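Local coordinates for putative fimbrial associated sortase-like protein (Corynebacterium diphtheriae, PDB 6BWE), which probably cross-links pilin subunits into pili as a class C sortase, by transpeptidation through an acyl-thioester intermediate, at residues A[36-41]-A[111-116]; A[63-68]-A[92-97]; A[79-84]-A[146-151]; A[142-147]-A[162-167]; A[155-160]-A[203-208]. The protein carries 2 engineered substitutions. All coordinates share one frame; numbering follows the deposited sequence.

Interaction 1 of 5, residues A[36-41]-A[111-116]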
# COMPACT_ATOMS: atom_id res chain seq x y z
N GLN A 36 -2.08 -9.14 -11.86
CA GLN A 36 -1.60 -9.90 -10.70
C GLN A 36 -0.81 -8.99 -9.71
O GLN A 36 -1.05 -9.02 -8.47
CB GLN A 36 -0.73 -11.07 -11.14
CG GLN A 36 -0.13 -11.84 -9.97
CD GLN A 36 0.64 -13.08 -10.35
OE1 GLN A 36 0.26 -14.22 -10.00
NE2 GLN A 36 1.74 -12.88 -11.02
N TYR A 37 0.09 -8.18 -10.25
CA TYR A 37 0.83 -7.20 -9.45
C TYR A 37 -0.17 -6.32 -8.67
O TYR A 37 -0.04 -6.15 -7.44
CB TYR A 37 1.79 -6.34 -10.30
CG TYR A 37 2.37 -5.19 -9.52
CD1 TYR A 37 3.52 -5.33 -8.79
CD2 TYR A 37 1.68 -3.98 -9.44
CE1 TYR A 37 4.00 -4.30 -8.01
CE2 TYR A 37 2.16 -2.94 -8.67
CZ TYR A 37 3.30 -3.08 -7.95
OH TYR A 37 3.76 -2.02 -7.20
N ASN A 38 -1.17 -5.81 -9.38
CA ASN A 38 -2.17 -4.96 -8.74
C ASN A 38 -2.91 -5.57 -7.54
O ASN A 38 -3.30 -4.82 -6.62
CB ASN A 38 -3.19 -4.46 -9.74
CG ASN A 38 -2.63 -3.35 -10.61
OD1 ASN A 38 -1.53 -2.82 -10.35
ND2 ASN A 38 -3.38 -3.00 -11.66
N THR A 39 -3.07 -6.89 -7.51
CA THR A 39 -3.70 -7.54 -6.35
C THR A 39 -2.91 -7.33 -5.08
O THR A 39 -3.47 -7.42 -3.98
CB THR A 39 -3.93 -9.04 -6.53
OG1 THR A 39 -2.68 -9.74 -6.57
CG2 THR A 39 -4.76 -9.33 -7.77
N SER A 40 -1.61 -7.08 -5.23
CA SER A 40 -0.69 -6.85 -4.10
C SER A 40 -0.71 -5.41 -3.57
O SER A 40 -0.13 -5.14 -2.52
CB SER A 40 0.75 -7.21 -4.52
OG SER A 40 1.36 -6.17 -5.30
N VAL A 41 -1.36 -4.49 -4.28
CA VAL A 41 -1.44 -3.10 -3.90
C VAL A 41 -2.65 -2.95 -2.99
O VAL A 41 -3.79 -3.02 -3.43
CB VAL A 41 -1.61 -2.17 -5.12
CG1 VAL A 41 -1.76 -0.70 -4.67
CG2 VAL A 41 -0.41 -2.34 -6.06
N SER A 111 0.20 2.78 -5.84
CA SER A 111 -1.10 2.75 -6.48
C SER A 111 -1.03 1.69 -7.58
O SER A 111 0.06 1.32 -8.02
CB SER A 111 -1.50 4.12 -7.03
OG SER A 111 -0.66 4.53 -8.14
N ALA A 112 -2.20 1.20 -8.01
CA ALA A 112 -2.27 0.17 -9.04
C ALA A 112 -1.69 0.71 -10.36
O ALA A 112 -1.78 1.90 -10.67
CB ALA A 112 -3.70 -0.27 -9.27
N LEU A 113 -1.08 -0.19 -11.10
CA LEU A 113 -0.68 0.09 -12.47
C LEU A 113 -1.91 0.31 -13.36
O LEU A 113 -2.96 -0.30 -13.10
CB LEU A 113 0.12 -1.10 -13.00
CG LEU A 113 1.47 -1.38 -12.37
CD1 LEU A 113 1.93 -2.74 -12.83
CD2 LEU A 113 2.48 -0.30 -12.73
N PRO A 114 -1.80 1.16 -14.40
CA PRO A 114 -3.03 1.59 -15.09
C PRO A 114 -3.44 0.61 -16.19
O PRO A 114 -3.32 0.92 -17.37
CB PRO A 114 -2.65 2.97 -15.62
CG PRO A 114 -1.20 2.85 -15.94
CD PRO A 114 -0.68 2.07 -14.73
N VAL A 115 -3.89 -0.56 -15.75
CA VAL A 115 -4.40 -1.63 -16.62
C VAL A 115 -5.89 -1.92 -16.36
O VAL A 115 -6.40 -2.88 -16.90
CB VAL A 115 -3.56 -2.91 -16.51
CG1 VAL A 115 -2.17 -2.65 -17.05
CG2 VAL A 115 -3.47 -3.42 -15.06
N GLY A 116 -6.56 -1.08 -15.57
CA GLY A 116 -7.99 -1.23 -15.28
C GLY A 116 -8.25 -2.33 -14.27
O GLY A 116 -7.32 -3.06 -13.86
O HOH W 1 2.50 0.46 -7.14
O HOH W 2 -5.54 -4.61 -12.33
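Two hydrogen bonds carry the polar part of this buried contact, and both end on the side chain of Asn38. Asn38 OD1 accepts from Leu113 N at 2.8 Å, in the carbonyl plane and on a lone pair. Asn38 ND2 donates to Leu113 O at 3.1 Å, nearly in the amide plane. The carboxamide thus reads both backbone polar atoms of one residue, which fixes which way round it sits. Leu113 O also accepts from Val115 N, across the inverse gamma turn centred on Pro114. The contact joins the C-terminal part of helix 24-39 to the loop between strands 105-107 and 123-125 of the sortase domain. Two waters extend the polar network. One links Tyr37 OH to Ser111 O, the other Asn38 ND2 to Gly116 O. Among the apolar groups, Val115 CG2 touches Asn38 ND2 at 3.4 Å. Leu113 CD1 meets Tyr37 CD2 obliquely at 3.6 Å, the side chains crossing at about a right angle. Val41 CG1 lies 3.8 Å from Ser111 C.

Interaction 2 of 5, residues A[63-68]-A[92-97]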
# COMPACT_ATOMS: atom_id res chain seq x y z
N ASP A 63 10.02 -5.72 -8.47
CA ASP A 63 8.94 -6.35 -9.21
C ASP A 63 8.07 -5.34 -9.96
O ASP A 63 7.74 -5.56 -11.13
CB ASP A 63 8.06 -7.19 -8.30
CG ASP A 63 7.14 -8.08 -9.07
OD1 ASP A 63 7.61 -9.12 -9.62
OD2 ASP A 63 5.94 -7.74 -9.16
N TYR A 64 7.75 -4.24 -9.30
CA TYR A 64 7.09 -3.10 -9.94
C TYR A 64 7.76 -2.68 -11.26
O TYR A 64 7.11 -2.52 -12.28
CB TYR A 64 7.07 -1.94 -8.98
CG TYR A 64 6.63 -0.63 -9.48
CD1 TYR A 64 5.29 -0.40 -9.84
CD2 TYR A 64 7.50 0.46 -9.47
CE1 TYR A 64 4.88 0.87 -10.22
CE2 TYR A 64 7.12 1.71 -9.83
CZ TYR A 64 5.82 1.92 -10.26
OH TYR A 64 5.46 3.21 -10.60
N LEU A 65 9.08 -2.53 -11.21
CA LEU A 65 9.84 -2.09 -12.36
C LEU A 65 9.86 -3.09 -13.50
O LEU A 65 9.97 -2.67 -14.65
CB LEU A 65 11.26 -1.75 -11.93
CG LEU A 65 11.41 -0.52 -11.03
CD1 LEU A 65 12.88 -0.34 -10.69
CD2 LEU A 65 10.83 0.76 -11.62
N GLN A 66 9.72 -4.38 -13.20
CA GLN A 66 9.57 -5.39 -14.24
C GLN A 66 8.19 -5.36 -14.92
O GLN A 66 8.03 -5.91 -16.02
CB GLN A 66 9.80 -6.78 -13.63
CG GLN A 66 11.18 -6.97 -13.06
CD GLN A 66 11.31 -8.36 -12.47
OE1 GLN A 66 11.14 -9.35 -13.18
NE2 GLN A 66 11.58 -8.44 -11.18
N GLN A 67 7.19 -4.72 -14.30
CA GLN A 67 5.84 -4.76 -14.88
C GLN A 67 5.76 -3.76 -16.03
O GLN A 67 6.42 -2.72 -16.00
CB GLN A 67 4.77 -4.45 -13.86
CG GLN A 67 4.78 -5.38 -12.64
CD GLN A 67 4.59 -6.85 -12.99
OE1 GLN A 67 3.88 -7.19 -13.96
NE2 GLN A 67 5.15 -7.75 -12.15
N LEU A 68 4.94 -4.09 -17.00
CA LEU A 68 4.74 -3.32 -18.20
C LEU A 68 6.07 -3.03 -18.92
O LEU A 68 6.24 -1.97 -19.51
CB LEU A 68 3.95 -2.04 -17.91
CG LEU A 68 2.59 -2.24 -17.24
CD1 LEU A 68 1.96 -0.92 -16.91
CD2 LEU A 68 1.67 -3.05 -18.12
N ILE A 92 3.74 7.83 -19.84
CA ILE A 92 3.78 7.55 -18.42
C ILE A 92 4.96 6.57 -18.18
O ILE A 92 5.09 5.60 -18.90
CB ILE A 92 2.47 6.94 -17.93
CG1 ILE A 92 1.27 7.88 -18.23
CG2 ILE A 92 2.58 6.68 -16.42
CD1 ILE A 92 -0.10 7.19 -18.22
N TYR A 93 5.73 6.81 -17.12
CA TYR A 93 6.85 6.00 -16.71
C TYR A 93 6.63 5.46 -15.32
O TYR A 93 5.79 5.97 -14.58
CB TYR A 93 8.12 6.84 -16.70
CG TYR A 93 8.47 7.41 -18.06
CD1 TYR A 93 9.23 6.70 -18.94
CD2 TYR A 93 8.00 8.67 -18.44
CE1 TYR A 93 9.57 7.22 -20.19
CE2 TYR A 93 8.33 9.21 -19.69
CZ TYR A 93 9.10 8.47 -20.56
OH TYR A 93 9.40 8.97 -21.81
N HIS A 94 7.37 4.41 -14.96
CA HIS A 94 7.41 3.98 -13.57
C HIS A 94 7.94 5.10 -12.66
O HIS A 94 8.92 5.75 -12.99
CB HIS A 94 8.36 2.83 -13.33
CG HIS A 94 7.97 1.54 -13.96
ND1 HIS A 94 8.63 1.05 -15.06
CD2 HIS A 94 7.12 0.57 -13.57
CE1 HIS A 94 8.15 -0.14 -15.36
NE2 HIS A 94 7.21 -0.44 -14.50
N GLY A 95 7.33 5.27 -11.50
CA GLY A 95 7.87 6.12 -10.46
C GLY A 95 7.71 7.60 -10.70
O GLY A 95 7.12 8.06 -11.71
N THR A 96 8.30 8.35 -9.78
CA THR A 96 8.17 9.81 -9.74
C THR A 96 9.52 10.45 -9.46
O THR A 96 9.59 11.44 -8.76
CB THR A 96 7.10 10.26 -8.69
OG1 THR A 96 7.40 9.67 -7.42
CG2 THR A 96 5.76 9.83 -9.12
N ASP A 97 10.59 9.91 -10.05
CA ASP A 97 11.90 10.57 -10.00
C ASP A 97 11.83 11.98 -10.62
O ASP A 97 11.07 12.26 -11.55
CB ASP A 97 12.99 9.80 -10.76
CG ASP A 97 13.31 8.44 -10.14
OD1 ASP A 97 13.05 8.21 -8.94
OD2 ASP A 97 13.86 7.61 -10.89
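The short helix 59-66 packs here on the C-terminal part of strand 88-94, where the chain leaves the sheet of the sortase domain. His94 is the centre of the contact. Its CG is anti to the carbonyl carbon (chi1 -67°), and the ring reaches into the last turn of the helix. There it meets Tyr64 in a T-shaped stack. The histidine edge faces the tyrosine ring, with the planes at 73° and the centroids 4.9 Å apart. His94 CD2 sits over the centre of the Tyr64 ring, 3.8 Å above its plane. One face of the imidazole takes a CH-pi contact from Leu65 CA, 3.9 Å from the ring centroid. Leu65 CD2 adds an apolar contact to His94 CB at 3.6 Å.

The polar ends lie at the rims. Gly95 N donates to Tyr64 OH at 2.9 Å, near the plane of the phenol ring. The same hydroxyl is hydrogen-bonded to His107 ND1, so two partners hold it. His94 NE2 gives a weak, bent bond to Gln67 O at 2.8 Å, with an N-H...O angle of 130°. Tyr64 O lies 3.0 Å from His94 NE2. This geometry is consistent with a proton on NE2. The carbonyls could also favour the charged imidazole, which the structure does not show.

Interaction 3 of 5, residues A[79-84]-A[146-151]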
# COMPACT_ATOMS: atom_id res chain seq x y z
N ALA A 79 2.80 3.28 -20.32
CA ALA A 79 1.52 3.58 -20.92
C ALA A 79 1.55 5.00 -21.44
O ALA A 79 2.47 5.76 -21.15
CB ALA A 79 0.38 3.43 -19.91
N SER A 80 0.58 5.37 -22.27
CA SER A 80 0.44 6.76 -22.64
C SER A 80 -0.99 7.20 -22.34
O SER A 80 -1.89 6.36 -22.20
CB SER A 80 0.80 7.01 -24.11
OG SER A 80 -0.02 6.25 -24.95
N ILE A 81 -1.16 8.50 -22.22
CA ILE A 81 -2.43 9.08 -21.88
C ILE A 81 -2.76 10.13 -22.91
O ILE A 81 -1.88 10.84 -23.36
CB ILE A 81 -2.43 9.62 -20.44
CG1 ILE A 81 -3.82 10.06 -20.01
CG2 ILE A 81 -1.48 10.79 -20.26
CD1 ILE A 81 -3.99 10.11 -18.49
N SER A 82 -4.03 10.18 -23.30
CA SER A 82 -4.59 11.24 -24.14
C SER A 82 -5.75 11.92 -23.42
O SER A 82 -6.63 11.24 -22.92
CB SER A 82 -5.10 10.64 -25.45
OG SER A 82 -5.67 11.65 -26.25
N ILE A 83 -5.72 13.25 -23.39
CA ILE A 83 -6.74 14.09 -22.78
C ILE A 83 -7.10 15.14 -23.85
O ILE A 83 -6.57 16.25 -23.83
CB ILE A 83 -6.30 14.75 -21.46
CG1 ILE A 83 -5.69 13.70 -20.49
CG2 ILE A 83 -7.50 15.36 -20.78
CD1 ILE A 83 -4.96 14.31 -19.32
N PRO A 84 -7.95 14.77 -24.81
CA PRO A 84 -8.14 15.66 -25.97
C PRO A 84 -8.68 17.04 -25.65
O PRO A 84 -8.32 18.01 -26.36
CB PRO A 84 -9.14 14.91 -26.86
CG PRO A 84 -9.55 13.72 -26.11
CD PRO A 84 -8.55 13.46 -25.02
N ASP A 146 -15.19 15.07 -19.11
CA ASP A 146 -14.19 14.98 -20.18
C ASP A 146 -13.62 13.55 -20.24
O ASP A 146 -13.51 12.90 -19.21
CB ASP A 146 -13.05 15.97 -19.97
CG ASP A 146 -13.44 17.43 -20.33
OD1 ASP A 146 -14.61 17.71 -20.77
OD2 ASP A 146 -12.53 18.28 -20.20
N PRO A 147 -13.28 13.06 -21.43
CA PRO A 147 -12.67 11.73 -21.51
C PRO A 147 -11.14 11.73 -21.35
O PRO A 147 -10.46 12.70 -21.73
CB PRO A 147 -13.04 11.28 -22.91
CG PRO A 147 -12.99 12.54 -23.70
CD PRO A 147 -13.56 13.58 -22.78
N ILE A 148 -10.65 10.64 -20.81
CA ILE A 148 -9.21 10.36 -20.66
C ILE A 148 -8.98 8.97 -21.23
O ILE A 148 -9.72 8.05 -20.86
CB ILE A 148 -8.81 10.37 -19.18
CG1 ILE A 148 -8.99 11.79 -18.59
CG2 ILE A 148 -7.38 9.88 -18.99
CD1 ILE A 148 -9.06 11.78 -17.07
N TYR A 149 -8.01 8.82 -22.12
CA TYR A 149 -7.71 7.51 -22.74
C TYR A 149 -6.32 7.03 -22.33
O TYR A 149 -5.34 7.76 -22.52
CB TYR A 149 -7.76 7.61 -24.26
CG TYR A 149 -9.09 8.13 -24.78
CD1 TYR A 149 -10.10 7.26 -25.16
CD2 TYR A 149 -9.35 9.49 -24.85
CE1 TYR A 149 -11.32 7.73 -25.67
CE2 TYR A 149 -10.56 9.97 -25.32
CZ TYR A 149 -11.55 9.09 -25.73
OH TYR A 149 -12.76 9.60 -26.17
N ILE A 150 -6.22 5.80 -21.82
CA ILE A 150 -4.94 5.24 -21.45
C ILE A 150 -4.67 4.12 -22.44
O ILE A 150 -5.50 3.24 -22.61
CB ILE A 150 -4.92 4.70 -20.00
CG1 ILE A 150 -5.01 5.88 -19.04
CG2 ILE A 150 -3.62 3.93 -19.76
CD1 ILE A 150 -5.19 5.49 -17.61
N THR A 151 -3.51 4.17 -23.08
CA THR A 151 -3.10 3.09 -23.95
C THR A 151 -1.97 2.33 -23.27
O THR A 151 -0.99 2.92 -22.87
CB THR A 151 -2.69 3.60 -25.32
OG1 THR A 151 -3.79 4.34 -25.89
CG2 THR A 151 -2.36 2.46 -26.25
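Strands 77-83 and 147-152 run antiparallel, and their two faces differ sharply. The backbone ladder between them is regular. Ser80 and Thr151 form one hydrogen-bonded pair, Ser82 and Tyr149 the next. Their four N-H...O bonds are nearly straight, and Tyr149 N to Ser82 O, at 2.9 Å, is the straightest at 172°. Ile81 and Ile150 form the non-hydrogen-bonded pair between them, with CA atoms 4.6 Å apart.

The face that carries Ile81 and Ile150 is tightly packed. Ile81 extends its CG1 branch anti to the backbone N (chi1 -172°), and Ile81 CD1 presses on Ile148 CG2 at 3.4 Å, a tight fit for two methyl groups. These two side chains lie side by side and point the same way. Ala79 CB rests on Ile150 CG2 at 4.0 Å. Leu186 of strand 183-187 packs on both Ile81 and Ile148.

On the other face Ser80, Ser82 and Thr151 are partly exposed and loosely packed. Ser80 OG comes no nearer to Thr151 CB than 3.8 Å. Tyr149 is buried, against Leu208 and Leu215. Pro84 CG meets its ring edge at Tyr149 CE2, 4.0 Å away, the side chains crossing at about a right angle. Asp212 and Asn214 hold the hydroxyl. This pairing joins the first strand of the mixed sheet to its last, which closes the sheet on itself, as in the beta-barrel fold of sortases.

Interaction 4 of 5, residues A[142-147]-A[162-167]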
# COMPACT_ATOMS: atom_id res chain seq x y z
N VAL A 142 -9.40 20.80 -17.60
CA VAL A 142 -10.18 19.61 -17.76
C VAL A 142 -11.48 19.81 -16.94
O VAL A 142 -11.44 20.28 -15.80
CB VAL A 142 -9.44 18.36 -17.26
CG1 VAL A 142 -10.31 17.14 -17.34
CG2 VAL A 142 -8.14 18.14 -18.04
N LYS A 143 -12.60 19.48 -17.55
CA LYS A 143 -13.91 19.56 -16.90
C LYS A 143 -14.55 18.18 -16.64
O LYS A 143 -14.17 17.17 -17.24
CB LYS A 143 -14.84 20.37 -17.79
CG LYS A 143 -14.43 21.83 -17.94
CD LYS A 143 -15.08 22.44 -19.19
CE LYS A 143 -15.73 23.78 -18.95
NZ LYS A 143 -14.83 24.84 -18.43
N GLU A 144 -15.55 18.20 -15.75
CA GLU A 144 -16.41 17.07 -15.47
C GLU A 144 -16.93 16.49 -16.79
O GLU A 144 -17.26 17.23 -17.74
CB GLU A 144 -17.61 17.48 -14.61
CG GLU A 144 -17.30 18.00 -13.20
CD GLU A 144 -16.66 16.95 -12.28
OE1 GLU A 144 -16.68 15.77 -12.66
OE2 GLU A 144 -16.13 17.31 -11.19
N HIS A 145 -16.94 15.16 -16.85
CA HIS A 145 -17.32 14.37 -18.04
C HIS A 145 -16.30 14.33 -19.18
O HIS A 145 -16.53 13.59 -20.13
CB HIS A 145 -18.70 14.76 -18.62
CG HIS A 145 -19.75 14.92 -17.58
ND1 HIS A 145 -20.27 13.86 -16.87
CD2 HIS A 145 -20.38 16.03 -17.11
CE1 HIS A 145 -21.16 14.31 -16.00
NE2 HIS A 145 -21.24 15.62 -16.12
N ASP A 146 -15.19 15.07 -19.11
CA ASP A 146 -14.19 14.98 -20.18
C ASP A 146 -13.62 13.55 -20.24
O ASP A 146 -13.51 12.90 -19.21
CB ASP A 146 -13.05 15.97 -19.97
CG ASP A 146 -13.44 17.43 -20.33
OD1 ASP A 146 -14.61 17.71 -20.77
OD2 ASP A 146 -12.53 18.28 -20.20
N PRO A 147 -13.28 13.06 -21.43
CA PRO A 147 -12.67 11.73 -21.51
C PRO A 147 -11.14 11.73 -21.35
O PRO A 147 -10.46 12.70 -21.73
CB PRO A 147 -13.04 11.28 -22.91
CG PRO A 147 -12.99 12.54 -23.70
CD PRO A 147 -13.56 13.58 -22.78
N ASP A 162 -14.98 12.71 -13.10
CA ASP A 162 -16.12 12.83 -12.18
C ASP A 162 -15.85 13.67 -10.93
O ASP A 162 -16.78 13.90 -10.16
CB ASP A 162 -16.67 11.44 -11.78
CG ASP A 162 -15.63 10.57 -11.08
OD1 ASP A 162 -15.04 10.99 -10.09
OD2 ASP A 162 -15.41 9.44 -11.54
N ALA A 163 -14.62 14.13 -10.72
CA ALA A 163 -14.29 14.95 -9.56
C ALA A 163 -12.99 15.72 -9.80
O ALA A 163 -12.03 15.23 -10.42
CB ALA A 163 -14.20 14.12 -8.29
N ILE A 164 -13.01 16.95 -9.32
CA ILE A 164 -11.94 17.91 -9.48
C ILE A 164 -11.77 18.58 -8.12
O ILE A 164 -12.68 19.25 -7.67
CB ILE A 164 -12.26 18.94 -10.57
CG1 ILE A 164 -12.36 18.27 -11.93
CG2 ILE A 164 -11.18 20.03 -10.62
CD1 ILE A 164 -12.88 19.16 -13.04
N ASN A 165 -10.63 18.36 -7.46
CA ASN A 165 -10.40 18.86 -6.10
C ASN A 165 -9.01 19.48 -6.00
O ASN A 165 -8.06 18.94 -6.54
CB ASN A 165 -10.53 17.69 -5.10
CG ASN A 165 -11.96 17.21 -4.93
OD1 ASN A 165 -12.79 17.90 -4.34
ND2 ASN A 165 -12.28 16.03 -5.50
N VAL A 166 -8.92 20.63 -5.34
CA VAL A 166 -7.64 21.24 -5.00
C VAL A 166 -7.44 21.02 -3.50
O VAL A 166 -8.31 21.42 -2.70
CB VAL A 166 -7.61 22.72 -5.34
CG1 VAL A 166 -6.36 23.39 -4.79
CG2 VAL A 166 -7.72 22.91 -6.86
N VAL A 167 -6.34 20.37 -3.12
CA VAL A 167 -6.09 19.98 -1.74
C VAL A 167 -4.68 20.33 -1.30
O VAL A 167 -3.79 20.56 -2.15
CB VAL A 167 -6.35 18.46 -1.51
CG1 VAL A 167 -7.81 18.12 -1.80
CG2 VAL A 167 -5.40 17.59 -2.33
O HOH W 3 -15.70 17.81 -8.18
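Glu144 and Ile164 reach across this surface contact from the two sides. The Glu144 chain is bent at chi2 (-64°), which folds its carboxylate over the backbone of Asp162 and Ala163. Glu144 OE2 lies 3.4 Å from Ala163 CA. Glu144 OE2 also accepts from a water at 3.1 Å, and the same water accepts from Ile164 N at 3.0 Å. The carboxylate is thus tied to the strand backbone through solvent. Ile164 points toward the loop. Its CG1 is anti to the carbonyl carbon (chi1 -65°), and Ile164 CD1 reaches Val142 O at 3.3 Å and Lys143 CA at 4.0 Å. Asp162 turns away from the loop, and its carboxylate forms a salt bridge to Arg202 and a hydrogen bond to His204. This may ease the repulsion from Glu144, whose OE1 is 5.7 Å from Asp162 OD1. Asp146 OD2 accepts from Lys143 N at 2.9 Å. The loop is a type II beta turn from Lys143 to Asp146, packed beside a classic beta bulge where Asp162 and Ala163 both face Arg202.

Interaction 5 of 5, residues A[155-160]-A[203-208]; sequences ETLKYE and AHRVDL
The ring of Tyr159 has Arg205 CD over one face, 3.5 Å above the plane and offset toward the rim. This is a CH-pi contact. The Arg205 guanidinium is turned 38° from that ring. Leu157 CD2 lies over one of its faces, 3.6 Å from Arg205 NH2. Two waters sit in plane at its edge. One bridges NH2 to Thr156 O. The other takes bonds from NE and from Lys158 N and gives one to Val206 O. The arginine reaches this position because its chain bends at chi2 (81°). Asp182 binds the polar ends of both side chains, through Tyr159 OH and a salt bridge to Arg205 NH1. Glu160 CB lies over one face of the His204 ring, whose ND1 is hydrogen-bonded to Asp162.

Strands 155-167 and 198-206 are antiparallel neighbours in the sortase sheet. Here the directions of the short segments are 133° apart, well short of antiparallel. Glu160 and His204 form a hydrogen-bonded pair, with Glu160 N to His204 O at 2.8 Å. His204 N bonds back to Glu160 O at 3.0 Å, from above the carbonyl plane. Val206 N reaches Lys158 O at 3.0 Å.

On the face of Lys158 and Glu160, the extended lysine lays Lys158 CG against Val206 CG2 at 3.6 Å. Its NZ forms a salt bridge to Asp212. Separately, Leu208 CD2 approaches Thr156 O at 3.5 Å.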
# COMPACT_ATOMS: atom_id res chain seq x y z
N GLU A 155 -3.75 -1.88 -25.79
CA GLU A 155 -5.18 -1.79 -25.49
C GLU A 155 -5.47 -0.35 -25.06
O GLU A 155 -4.59 0.29 -24.49
CB GLU A 155 -5.51 -2.84 -24.43
CG GLU A 155 -6.19 -2.39 -23.17
CD GLU A 155 -6.26 -3.49 -22.15
OE1 GLU A 155 -5.81 -3.26 -20.99
OE2 GLU A 155 -6.72 -4.60 -22.51
N THR A 156 -6.68 0.14 -25.30
CA THR A 156 -7.03 1.47 -24.88
C THR A 156 -8.18 1.40 -23.88
O THR A 156 -9.18 0.72 -24.10
CB THR A 156 -7.34 2.37 -26.08
OG1 THR A 156 -6.16 2.48 -26.86
CG2 THR A 156 -7.72 3.79 -25.61
N LEU A 157 -8.00 2.10 -22.76
CA LEU A 157 -8.99 2.19 -21.69
C LEU A 157 -9.52 3.62 -21.65
O LEU A 157 -8.73 4.56 -21.73
CB LEU A 157 -8.36 1.86 -20.33
CG LEU A 157 -7.37 0.69 -20.23
CD1 LEU A 157 -6.89 0.51 -18.79
CD2 LEU A 157 -8.04 -0.56 -20.71
N LYS A 158 -10.83 3.78 -21.49
CA LYS A 158 -11.45 5.08 -21.47
C LYS A 158 -11.96 5.36 -20.07
O LYS A 158 -12.56 4.50 -19.43
CB LYS A 158 -12.57 5.19 -22.51
CG LYS A 158 -13.18 6.57 -22.63
CD LYS A 158 -14.30 6.61 -23.69
CE LYS A 158 -14.90 8.00 -23.76
NZ LYS A 158 -16.02 8.11 -24.75
N TYR A 159 -11.67 6.55 -19.60
CA TYR A 159 -12.16 7.03 -18.31
C TYR A 159 -12.89 8.34 -18.54
O TYR A 159 -12.62 9.03 -19.53
CB TYR A 159 -10.98 7.24 -17.36
CG TYR A 159 -10.39 5.93 -16.92
CD1 TYR A 159 -10.77 5.35 -15.71
CD2 TYR A 159 -9.48 5.23 -17.74
CE1 TYR A 159 -10.28 4.11 -15.33
CE2 TYR A 159 -8.99 3.97 -17.37
CZ TYR A 159 -9.39 3.43 -16.16
OH TYR A 159 -8.96 2.20 -15.74
N GLU A 160 -13.79 8.68 -17.62
CA GLU A 160 -14.52 9.93 -17.70
C GLU A 160 -14.42 10.68 -16.37
O GLU A 160 -14.66 10.11 -15.32
CB GLU A 160 -15.98 9.59 -18.07
CG GLU A 160 -16.98 10.67 -17.77
CD GLU A 160 -18.40 10.29 -18.20
OE1 GLU A 160 -18.57 9.54 -19.20
OE2 GLU A 160 -19.33 10.76 -17.52
N ALA A 203 -11.37 10.19 -12.28
CA ALA A 203 -12.17 9.69 -13.38
C ALA A 203 -12.50 8.23 -13.20
O ALA A 203 -11.73 7.53 -12.54
CB ALA A 203 -11.43 9.92 -14.68
N HIS A 204 -13.61 7.76 -13.80
CA HIS A 204 -14.04 6.38 -13.66
C HIS A 204 -14.09 5.73 -15.03
O HIS A 204 -14.30 6.39 -16.03
CB HIS A 204 -15.41 6.27 -12.93
CG HIS A 204 -16.54 6.94 -13.65
ND1 HIS A 204 -16.85 8.28 -13.46
CD2 HIS A 204 -17.38 6.49 -14.61
CE1 HIS A 204 -17.84 8.61 -14.27
NE2 HIS A 204 -18.18 7.55 -14.98
N ARG A 205 -13.92 4.41 -15.06
CA ARG A 205 -13.89 3.66 -16.29
C ARG A 205 -15.26 3.70 -16.98
O ARG A 205 -16.28 3.62 -16.32
CB ARG A 205 -13.52 2.22 -15.99
CG ARG A 205 -13.29 1.34 -17.20
CD ARG A 205 -11.91 1.51 -17.81
NE ARG A 205 -11.74 0.50 -18.83
CZ ARG A 205 -11.39 -0.78 -18.62
NH1 ARG A 205 -11.08 -1.25 -17.42
NH2 ARG A 205 -11.31 -1.59 -19.66
N VAL A 206 -15.26 3.82 -18.29
CA VAL A 206 -16.49 3.79 -19.07
C VAL A 206 -16.24 2.94 -20.30
O VAL A 206 -15.09 2.68 -20.66
CB VAL A 206 -16.97 5.21 -19.50
CG1 VAL A 206 -17.37 6.02 -18.28
CG2 VAL A 206 -15.93 5.95 -20.34
N ASP A 207 -17.32 2.51 -20.94
CA ASP A 207 -17.20 1.70 -22.15
C ASP A 207 -16.57 2.56 -23.25
O ASP A 207 -16.79 3.76 -23.33
CB ASP A 207 -18.57 1.19 -22.64
CG ASP A 207 -19.18 0.15 -21.71
OD1 ASP A 207 -18.47 -0.46 -20.88
OD2 ASP A 207 -20.41 -0.07 -21.84
N LEU A 208 -15.77 1.92 -24.09
CA LEU A 208 -15.09 2.60 -25.17
C LEU A 208 -15.79 2.29 -26.48
O LEU A 208 -15.84 1.14 -26.86
CB LEU A 208 -13.65 2.09 -25.25
CG LEU A 208 -12.85 2.57 -26.47
CD1 LEU A 208 -12.83 4.11 -26.55
CD2 LEU A 208 -11.45 2.00 -26.39
O HOH W 4 -11.48 -0.48 -22.68
O HOH W 5 -12.71 1.53 -21.32
O HOH W 6 -18.24 6.69 -23.08

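Interactions 1 and 2 are the buried contacts, and they touch: Tyr37 and Leu113 pack on Asp63, Tyr64 and Gln67. They hold the two N-terminal helices against the domain with side-chain to backbone bonds and aromatic packing. Interactions 3 and 5 are partly buried and belong to the sheet itself. They rest on backbone ladders, and strands 147-152 and 155-167 pair between them, through Ile150 O to Leu157 N. Interaction 5 is the more polar, with bridging waters, and its side chains reach out to Asp182 and Asp212. Interaction 4 is the surface contact. It shares strand 155-167 with interaction 5, but is held by a water bridge and by packing of Ile164 on the loop.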